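Local coordinates for cell wall surface anchor family protein (Streptococcus pneumoniae, PDB 4OQ1) that probably tethers the pneumococcal pilus to the cell wall as its ancillary pilin, a cell-surface protein containing CnaB-type domains, at residues Arg257-Phe262 against Arg309-Glu314; Ser272-Met277 against Ser302-Arg307; Tyr315-Leu320 against Ser337-Lys342. The protein carries 3 engineered substitutions. All coordinates share one frame; numbering follows the deposited sequence.

Interaction 1: residues Arg257-Phe262 against Arg309-Glu314; sequences RGNVDF and RVEGLE
Val-260 and Val-310 form an antiparallel hydrogen-bonded pair: Val-260 N donates to Val-310 O (2.9 Å) and Val-310 N returns the bond to Val-260 O (3.1 Å). Their side chains share the inward face, where Val-310 CG2 lies 4.0 Å from Val-260 CB. Two residues on from Val-260, the Phe-262 ring meets Val-310 CG1 at its edge, and Val-260 CG1 sits over one face of that ring, toward its rim. This is the packed side, backed by Phe-338 and Ile-340 of strand 336-340.

The other face carries charge and faces outward. Arg-309, with CG anti to the backbone N (chi1 -163°) and its chain extended as far as NE, runs alongside Asp-261, and NE reaches Asp-261 OD1 at 3.0 Å in a salt bridge whose hydrogen bond is weak (130° at the proton). At the far edge of the same guanidinium, Arg-309 NH2 pairs with Glu-311 OE1 (2.6 Å), so both acceptors lie in the guanidinium plane, on opposite sides, though Glu-311 OE1 is met from above its own carboxylate plane.

Beyond the strands the pairing turns irregular. Asn-259 lies beside Glu-311 and takes a nearly straight bond on its OD1 from Gly-312 N (2.8 Å), a side-chain bond where the backbone register shifts by one. Gly-258 N then donates to Leu-313 O (3.0 Å), and the aliphatic part of Arg-257 runs beside Glu-314, their charged ends near but not paired. Strand 260-266, flanked by 307-310 and the parallel strand 350-354, forms a three-stranded sheet of the prealbumin-like, CnaB-type domain.

Interaction 2: residues Ser272-Met277 against Ser302-Arg307; sequences SLQGAM and SGKDGR
Gly-275 N donates to Ser-302 O (2.9 Å, nearly straight at 173°) and Ser-302 N to Ala-276 O (2.8 Å), so two loops are joined by backbone bonds that both converge on Ser-302, while Gly-303 to Gly-306 closes a type I turn.

The side chain of Ser-302 tightens this junction. Its OG stands between the backbone N and the carbonyl carbon (chi1 65°), a position that turns the hydroxyl toward the facing loop: it donates to Leu-273 O (2.7 Å) and accepts from Ala-276 N (2.8 Å). With OG, N and O all engaged, this buried serine makes four bonds, to Leu-273, Gly-275 and twice to Ala-276, and the methyl of Ala-276 packs against its OG.

Toward the tip the contact is looser. Gln-274, extended with CG anti to the backbone N, lies alongside Lys-304, NE2 coming 3.7 Å from Lys-304 CG, while the CB and CG of Gln-274 rest near Gly-303 O. Ser-272 points CB at the turn, 3.2 Å from Asp-305 O, and the same CB packs closely on the backbone of Gly-306, 3.5 Å from Gly-306 N.

Within the turn, Asp-305 OD1 accepts a bond from Arg-307 N from above its carboxylate plane (3.1 Å). This Asx turn, together with the type I turn, makes a compact loop leading from strand 296-301 into strand 307-310, packed against the loop that enters strand 277-284 of the prealbumin-like domain.

Interaction 3: residues Tyr315-Leu320 against Ser337-Lys342; sequences YGTYYL and SFTIGK
Tyr-318 and Phe-338 are the central pair of an antiparallel two-strand contact, strand 316-320 against 337-340, within the sheet of the CnaB-type domain that also holds strand 277-284.

Backbone bonds come in two reciprocal pairs. Tyr-318 N donates to Phe-338 O (2.8 Å, almost straight), and Phe-338 N donates back to Tyr-318 O; Gly-316 and Ile-340 exchange the same two bonds, Ile-340 N reaching Gly-316 O at 2.8 Å.

Apolar packing fills the buried face. Phe-338 has CG between the backbone N and the carbonyl carbon (chi1 62°), which lays its ring across the neighbouring strand, where Leu-320 CD2 approaches Phe-338 CE2 at 3.9 Å. The Tyr-318 and Phe-338 rings are inclined by 29° and slid apart, so that they barely overlap. Ile-340 CG1 touches Tyr-318 CE2; the OH of Tyr-318 hydrogen-bonds to Glu-314 O. Strand 260-266 lies beyond, Phe-262 meeting the Phe-338 ring edge-to-face. Ile-340 CG2 meets Tyr-315 CD1.

Two CH-pi contacts add to this. Tyr-318 CB stands over one face of the Phe-338 ring, offset toward the rim, and at the end of the contact Gly-341 CA sits 3.7 Å from the centroid of the Tyr-315 ring, squarely over its face.

Polar side chains occupy the opposite face. Thr-317 OG1 and Thr-339 OG1 hydrogen-bond across the strands (3.2 Å), and a water joins Tyr-319 OH (2.8 Å) to Ser-337 OG (3.0 Å).

How the interactions relate
All three contacts belong to one prealbumin-like domain. Interactions 1 and 3, with centres about 9 Å apart, hold different sheets whose inward faces meet: Val-260 and Leu-313 of the first pack against Ile-340 of the second, and the connection 311-315 carries the chain from one to the other. Each pairs an apolar inner face with a polar outer one, charged in interaction 1 but hydroxyl- and water-based in interaction 3. Interaction 2, about 17 Å from interaction 1 between centres, joins two loops near the surface, with Gln-274, Lys-304 and Asp-305 exposed around the buried Ser-302 and Ala-276. It meets interaction 1 through Arg-307, whereas interaction 3 makes no contact with it.

Interaction 1: residues Arg257-Phe262 against Arg309-Glu314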
# COMPACT_ATOMS: atom_id res chain seq x y z
N ARG A 257 -13.54 0.44 -26.85
CA ARG A 257 -13.47 1.89 -27.18
C ARG A 257 -14.26 2.17 -28.46
O ARG A 257 -14.44 1.26 -29.31
CB ARG A 257 -12.01 2.31 -27.35
CG ARG A 257 -11.24 2.38 -26.06
CD ARG A 257 -9.74 2.49 -26.32
NE ARG A 257 -9.22 1.15 -26.67
CZ ARG A 257 -8.88 0.73 -27.88
NH1 ARG A 257 -8.97 1.51 -28.95
NH2 ARG A 257 -8.42 -0.50 -28.03
N GLY A 258 -14.73 3.42 -28.59
CA GLY A 258 -15.46 3.86 -29.79
C GLY A 258 -15.25 5.33 -30.09
O GLY A 258 -14.48 6.03 -29.38
N ASN A 259 -15.89 5.81 -31.18
CA ASN A 259 -15.65 7.19 -31.71
C ASN A 259 -16.96 7.86 -31.91
O ASN A 259 -18.03 7.22 -32.06
CB ASN A 259 -14.86 7.19 -33.03
CG ASN A 259 -13.70 6.21 -33.02
OD1 ASN A 259 -12.98 6.12 -32.05
ND2 ASN A 259 -13.54 5.45 -34.10
N VAL A 260 -16.92 9.19 -31.95
CA VAL A 260 -18.14 9.93 -32.24
C VAL A 260 -17.76 11.14 -33.08
O VAL A 260 -16.81 11.83 -32.80
CB VAL A 260 -18.92 10.41 -31.01
CG1 VAL A 260 -20.26 11.06 -31.40
CG2 VAL A 260 -19.19 9.25 -30.10
N ASP A 261 -18.53 11.34 -34.13
CA ASP A 261 -18.34 12.49 -35.05
C ASP A 261 -19.42 13.45 -34.73
O ASP A 261 -20.56 13.07 -34.63
CB ASP A 261 -18.58 12.03 -36.46
CG ASP A 261 -17.39 11.29 -37.02
OD1 ASP A 261 -16.23 11.78 -36.88
OD2 ASP A 261 -17.62 10.20 -37.59
N PHE A 262 -19.03 14.69 -34.63
CA PHE A 262 -19.97 15.77 -34.41
C PHE A 262 -19.94 16.83 -35.55
O PHE A 262 -18.91 17.08 -36.23
CB PHE A 262 -19.68 16.49 -33.07
CG PHE A 262 -19.78 15.61 -31.85
CD1 PHE A 262 -21.03 15.47 -31.22
CD2 PHE A 262 -18.67 15.11 -31.32
CE1 PHE A 262 -21.16 14.68 -30.14
CE2 PHE A 262 -18.79 14.31 -30.18
CZ PHE A 262 -20.05 14.09 -29.62
N ARG A 309 -14.64 15.83 -33.42
CA ARG A 309 -14.61 14.43 -33.24
C ARG A 309 -13.91 14.05 -31.91
O ARG A 309 -13.07 14.76 -31.47
CB ARG A 309 -13.76 13.89 -34.39
CG ARG A 309 -13.89 12.46 -34.63
CD ARG A 309 -13.23 12.13 -35.97
NE ARG A 309 -13.53 10.75 -36.25
CZ ARG A 309 -12.71 9.74 -35.97
NH1 ARG A 309 -13.08 8.49 -36.24
NH2 ARG A 309 -11.53 9.97 -35.43
N VAL A 310 -14.36 12.96 -31.31
CA VAL A 310 -13.66 12.29 -30.19
C VAL A 310 -13.44 10.82 -30.62
O VAL A 310 -14.34 10.16 -31.16
CB VAL A 310 -14.45 12.34 -28.87
CG1 VAL A 310 -14.85 13.76 -28.56
CG2 VAL A 310 -15.71 11.48 -28.93
N GLU A 311 -12.23 10.36 -30.43
CA GLU A 311 -11.88 9.04 -30.88
C GLU A 311 -11.21 8.21 -29.76
O GLU A 311 -10.54 8.75 -28.87
CB GLU A 311 -10.95 9.16 -32.11
CG GLU A 311 -10.38 7.81 -32.57
CD GLU A 311 -9.64 7.87 -33.91
OE1 GLU A 311 -9.38 9.00 -34.40
OE2 GLU A 311 -9.33 6.78 -34.48
N GLY A 312 -11.36 6.90 -29.85
CA GLY A 312 -10.84 5.99 -28.83
C GLY A 312 -11.75 6.20 -27.64
O GLY A 312 -12.93 6.44 -27.78
N LEU A 313 -11.30 6.18 -26.44
CA LEU A 313 -12.36 6.51 -25.48
C LEU A 313 -13.39 5.36 -25.16
O LEU A 313 -14.19 4.85 -25.97
CB LEU A 313 -13.02 7.83 -25.91
CG LEU A 313 -14.06 8.48 -25.06
CD1 LEU A 313 -14.09 9.99 -25.28
CD2 LEU A 313 -15.33 7.82 -25.48
N GLU A 314 -13.34 4.95 -23.93
CA GLU A 314 -14.03 3.79 -23.49
C GLU A 314 -15.50 3.98 -23.56
O GLU A 314 -16.01 5.09 -23.41
CB GLU A 314 -13.57 3.50 -22.07
CG GLU A 314 -12.20 2.80 -22.04
CD GLU A 314 -10.95 3.61 -22.47
OE1 GLU A 314 -10.98 4.86 -22.51
OE2 GLU A 314 -9.89 2.97 -22.78

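Interaction 2: residues Ser272-Met277 against Ser302-Arg307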
# COMPACT_ATOMS: atom_id res chain seq x y z
N SER A 272 -23.15 25.11 -41.15
CA SER A 272 -22.12 24.84 -40.16
C SER A 272 -21.58 26.08 -39.49
O SER A 272 -21.66 27.21 -40.04
CB SER A 272 -20.99 24.11 -40.81
OG SER A 272 -20.21 25.02 -41.53
N LEU A 273 -21.03 25.90 -38.28
CA LEU A 273 -20.49 26.97 -37.46
C LEU A 273 -19.14 26.60 -36.90
O LEU A 273 -19.02 25.58 -36.28
CB LEU A 273 -21.40 27.40 -36.33
CG LEU A 273 -22.83 27.74 -36.58
CD1 LEU A 273 -23.58 27.90 -35.27
CD2 LEU A 273 -22.83 29.08 -37.32
N GLN A 274 -18.16 27.45 -37.15
CA GLN A 274 -16.80 27.35 -36.69
C GLN A 274 -16.64 28.04 -35.35
O GLN A 274 -17.34 29.02 -35.03
CB GLN A 274 -15.90 28.10 -37.66
CG GLN A 274 -14.42 27.79 -37.40
CD GLN A 274 -13.50 28.46 -38.42
OE1 GLN A 274 -13.95 29.23 -39.29
NE2 GLN A 274 -12.23 28.14 -38.35
N GLY A 275 -15.73 27.51 -34.56
CA GLY A 275 -15.33 28.15 -33.30
C GLY A 275 -16.15 27.83 -32.04
O GLY A 275 -16.05 28.53 -31.01
N ALA A 276 -16.96 26.78 -32.09
CA ALA A 276 -17.65 26.35 -30.85
C ALA A 276 -16.64 25.47 -30.14
O ALA A 276 -16.10 24.54 -30.74
CB ALA A 276 -18.93 25.56 -31.06
N MET A 277 -16.30 25.83 -28.93
CA MET A 277 -15.33 25.06 -28.16
C MET A 277 -15.95 24.32 -27.02
O MET A 277 -16.68 24.90 -26.19
CB MET A 277 -14.11 25.93 -27.71
CG MET A 277 -13.47 26.78 -28.80
SD MET A 277 -12.17 27.88 -28.15
CE MET A 277 -10.95 26.65 -27.67
N SER A 302 -15.23 23.20 -33.08
CA SER A 302 -15.93 23.06 -34.42
C SER A 302 -15.09 23.77 -35.50
O SER A 302 -14.68 24.87 -35.30
CB SER A 302 -17.38 23.56 -34.40
OG SER A 302 -17.47 24.97 -34.17
N GLY A 303 -14.86 23.06 -36.62
CA GLY A 303 -13.94 23.51 -37.67
C GLY A 303 -14.69 24.39 -38.67
O GLY A 303 -15.83 24.81 -38.43
N LYS A 304 -14.01 24.74 -39.74
CA LYS A 304 -14.59 25.53 -40.82
C LYS A 304 -15.81 24.91 -41.37
O LYS A 304 -16.63 25.63 -41.93
CB LYS A 304 -13.59 25.65 -42.01
CG LYS A 304 -12.36 26.43 -41.67
CD LYS A 304 -11.42 26.51 -42.87
CE LYS A 304 -10.22 27.22 -42.39
NZ LYS A 304 -9.47 27.63 -43.57
N ASP A 305 -15.90 23.58 -41.32
CA ASP A 305 -17.09 22.87 -41.74
C ASP A 305 -18.05 22.47 -40.61
O ASP A 305 -18.88 21.64 -40.79
CB ASP A 305 -16.63 21.61 -42.54
CG ASP A 305 -15.71 20.69 -41.73
OD1 ASP A 305 -15.36 20.97 -40.51
OD2 ASP A 305 -15.31 19.68 -42.33
N GLY A 306 -17.92 23.04 -39.43
CA GLY A 306 -18.74 22.62 -38.30
C GLY A 306 -18.22 21.39 -37.57
O GLY A 306 -18.67 21.06 -36.52
N ARG A 307 -17.30 20.64 -38.17
CA ARG A 307 -16.93 19.32 -37.66
C ARG A 307 -15.87 19.25 -36.53
O ARG A 307 -14.91 20.00 -36.46
CB ARG A 307 -16.41 18.38 -38.77
CG ARG A 307 -17.34 18.05 -39.90
CD ARG A 307 -18.54 17.25 -39.42
NE ARG A 307 -18.18 15.85 -39.14
CZ ARG A 307 -18.30 14.83 -40.02
NH1 ARG A 307 -18.78 14.99 -41.26
NH2 ARG A 307 -17.96 13.62 -39.64

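Interaction 3: residues Tyr315-Leu320 against Ser337-Lys342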
# COMPACT_ATOMS: atom_id res chain seq x y z
N TYR A 315 -16.18 2.91 -23.87
CA TYR A 315 -17.58 2.84 -23.69
C TYR A 315 -18.05 3.50 -22.40
O TYR A 315 -17.57 3.19 -21.31
CB TYR A 315 -18.06 1.41 -23.69
CG TYR A 315 -18.13 0.77 -25.12
CD1 TYR A 315 -17.58 1.38 -26.24
CD2 TYR A 315 -18.80 -0.43 -25.32
CE1 TYR A 315 -17.67 0.77 -27.51
CE2 TYR A 315 -18.89 -1.03 -26.55
CZ TYR A 315 -18.34 -0.43 -27.64
OH TYR A 315 -18.46 -1.09 -28.84
N GLY A 316 -19.11 4.29 -22.52
CA GLY A 316 -19.66 5.00 -21.37
C GLY A 316 -20.36 6.26 -21.81
O GLY A 316 -20.50 6.47 -23.00
N THR A 317 -20.77 7.08 -20.85
CA THR A 317 -21.50 8.31 -21.09
C THR A 317 -20.59 9.52 -20.83
O THR A 317 -19.83 9.53 -19.83
CB THR A 317 -22.71 8.33 -20.19
OG1 THR A 317 -23.57 7.28 -20.65
CG2 THR A 317 -23.43 9.70 -20.22
N TYR A 318 -20.60 10.48 -21.76
CA TYR A 318 -19.80 11.61 -21.69
C TYR A 318 -20.62 12.89 -21.98
O TYR A 318 -21.80 12.82 -22.32
CB TYR A 318 -18.70 11.52 -22.70
CG TYR A 318 -17.79 10.35 -22.54
CD1 TYR A 318 -16.67 10.44 -21.77
CD2 TYR A 318 -18.09 9.16 -23.11
CE1 TYR A 318 -15.86 9.37 -21.57
CE2 TYR A 318 -17.25 8.06 -22.97
CZ TYR A 318 -16.13 8.18 -22.20
OH TYR A 318 -15.23 7.20 -22.05
N TYR A 319 -19.95 14.02 -21.88
CA TYR A 319 -20.54 15.37 -22.00
C TYR A 319 -19.60 16.36 -22.69
O TYR A 319 -18.41 16.47 -22.33
CB TYR A 319 -21.00 15.94 -20.67
CG TYR A 319 -21.85 15.04 -19.82
CD1 TYR A 319 -23.20 15.09 -19.84
CD2 TYR A 319 -21.23 14.08 -18.99
CE1 TYR A 319 -23.95 14.21 -19.09
CE2 TYR A 319 -21.96 13.19 -18.27
CZ TYR A 319 -23.30 13.29 -18.29
OH TYR A 319 -23.97 12.40 -17.56
N LEU A 320 -20.17 17.14 -23.63
CA LEU A 320 -19.48 18.23 -24.25
C LEU A 320 -19.85 19.45 -23.39
O LEU A 320 -21.01 19.90 -23.45
CB LEU A 320 -19.94 18.52 -25.69
CG LEU A 320 -19.68 17.35 -26.70
CD1 LEU A 320 -20.13 17.75 -28.09
CD2 LEU A 320 -18.21 17.08 -26.76
N SER A 337 -24.95 15.60 -23.81
CA SER A 337 -24.65 14.25 -23.44
C SER A 337 -24.52 13.33 -24.66
O SER A 337 -25.26 13.46 -25.65
CB SER A 337 -25.81 13.73 -22.56
OG SER A 337 -25.42 12.42 -22.06
N PHE A 338 -23.59 12.42 -24.60
CA PHE A 338 -23.45 11.39 -25.63
C PHE A 338 -22.92 10.15 -24.99
O PHE A 338 -22.18 10.22 -24.01
CB PHE A 338 -22.58 11.83 -26.82
CG PHE A 338 -21.16 12.15 -26.50
CD1 PHE A 338 -20.15 11.32 -26.92
CD2 PHE A 338 -20.81 13.29 -25.85
CE1 PHE A 338 -18.86 11.59 -26.61
CE2 PHE A 338 -19.53 13.58 -25.55
CZ PHE A 338 -18.51 12.76 -25.98
N THR A 339 -23.23 9.01 -25.63
CA THR A 339 -22.97 7.66 -25.07
C THR A 339 -22.21 6.96 -26.11
O THR A 339 -22.57 7.02 -27.28
CB THR A 339 -24.30 6.93 -24.75
OG1 THR A 339 -24.83 7.57 -23.61
CG2 THR A 339 -24.03 5.45 -24.32
N ILE A 340 -21.07 6.41 -25.74
CA ILE A 340 -20.30 5.52 -26.63
C ILE A 340 -20.61 4.05 -26.32
O ILE A 340 -20.51 3.64 -25.19
CB ILE A 340 -18.86 5.86 -26.49
CG1 ILE A 340 -18.72 7.33 -26.75
CG2 ILE A 340 -17.99 4.99 -27.38
CD1 ILE A 340 -17.49 7.69 -27.46
N GLY A 341 -20.93 3.25 -27.35
CA GLY A 341 -21.45 1.89 -27.09
C GLY A 341 -21.46 1.07 -28.33
O GLY A 341 -21.19 1.58 -29.41
N LYS A 342 -21.73 -0.22 -28.19
CA LYS A 342 -21.77 -1.14 -29.33
C LYS A 342 -22.93 -0.83 -30.30
O LYS A 342 -22.77 -1.01 -31.49
CB LYS A 342 -21.88 -2.59 -28.84
CG LYS A 342 -21.70 -3.63 -29.93
CD LYS A 342 -21.62 -5.03 -29.33
CE LYS A 342 -21.68 -6.12 -30.40
NZ LYS A 342 -23.06 -6.63 -30.64
O HOH W 1 -26.03 11.61 -19.24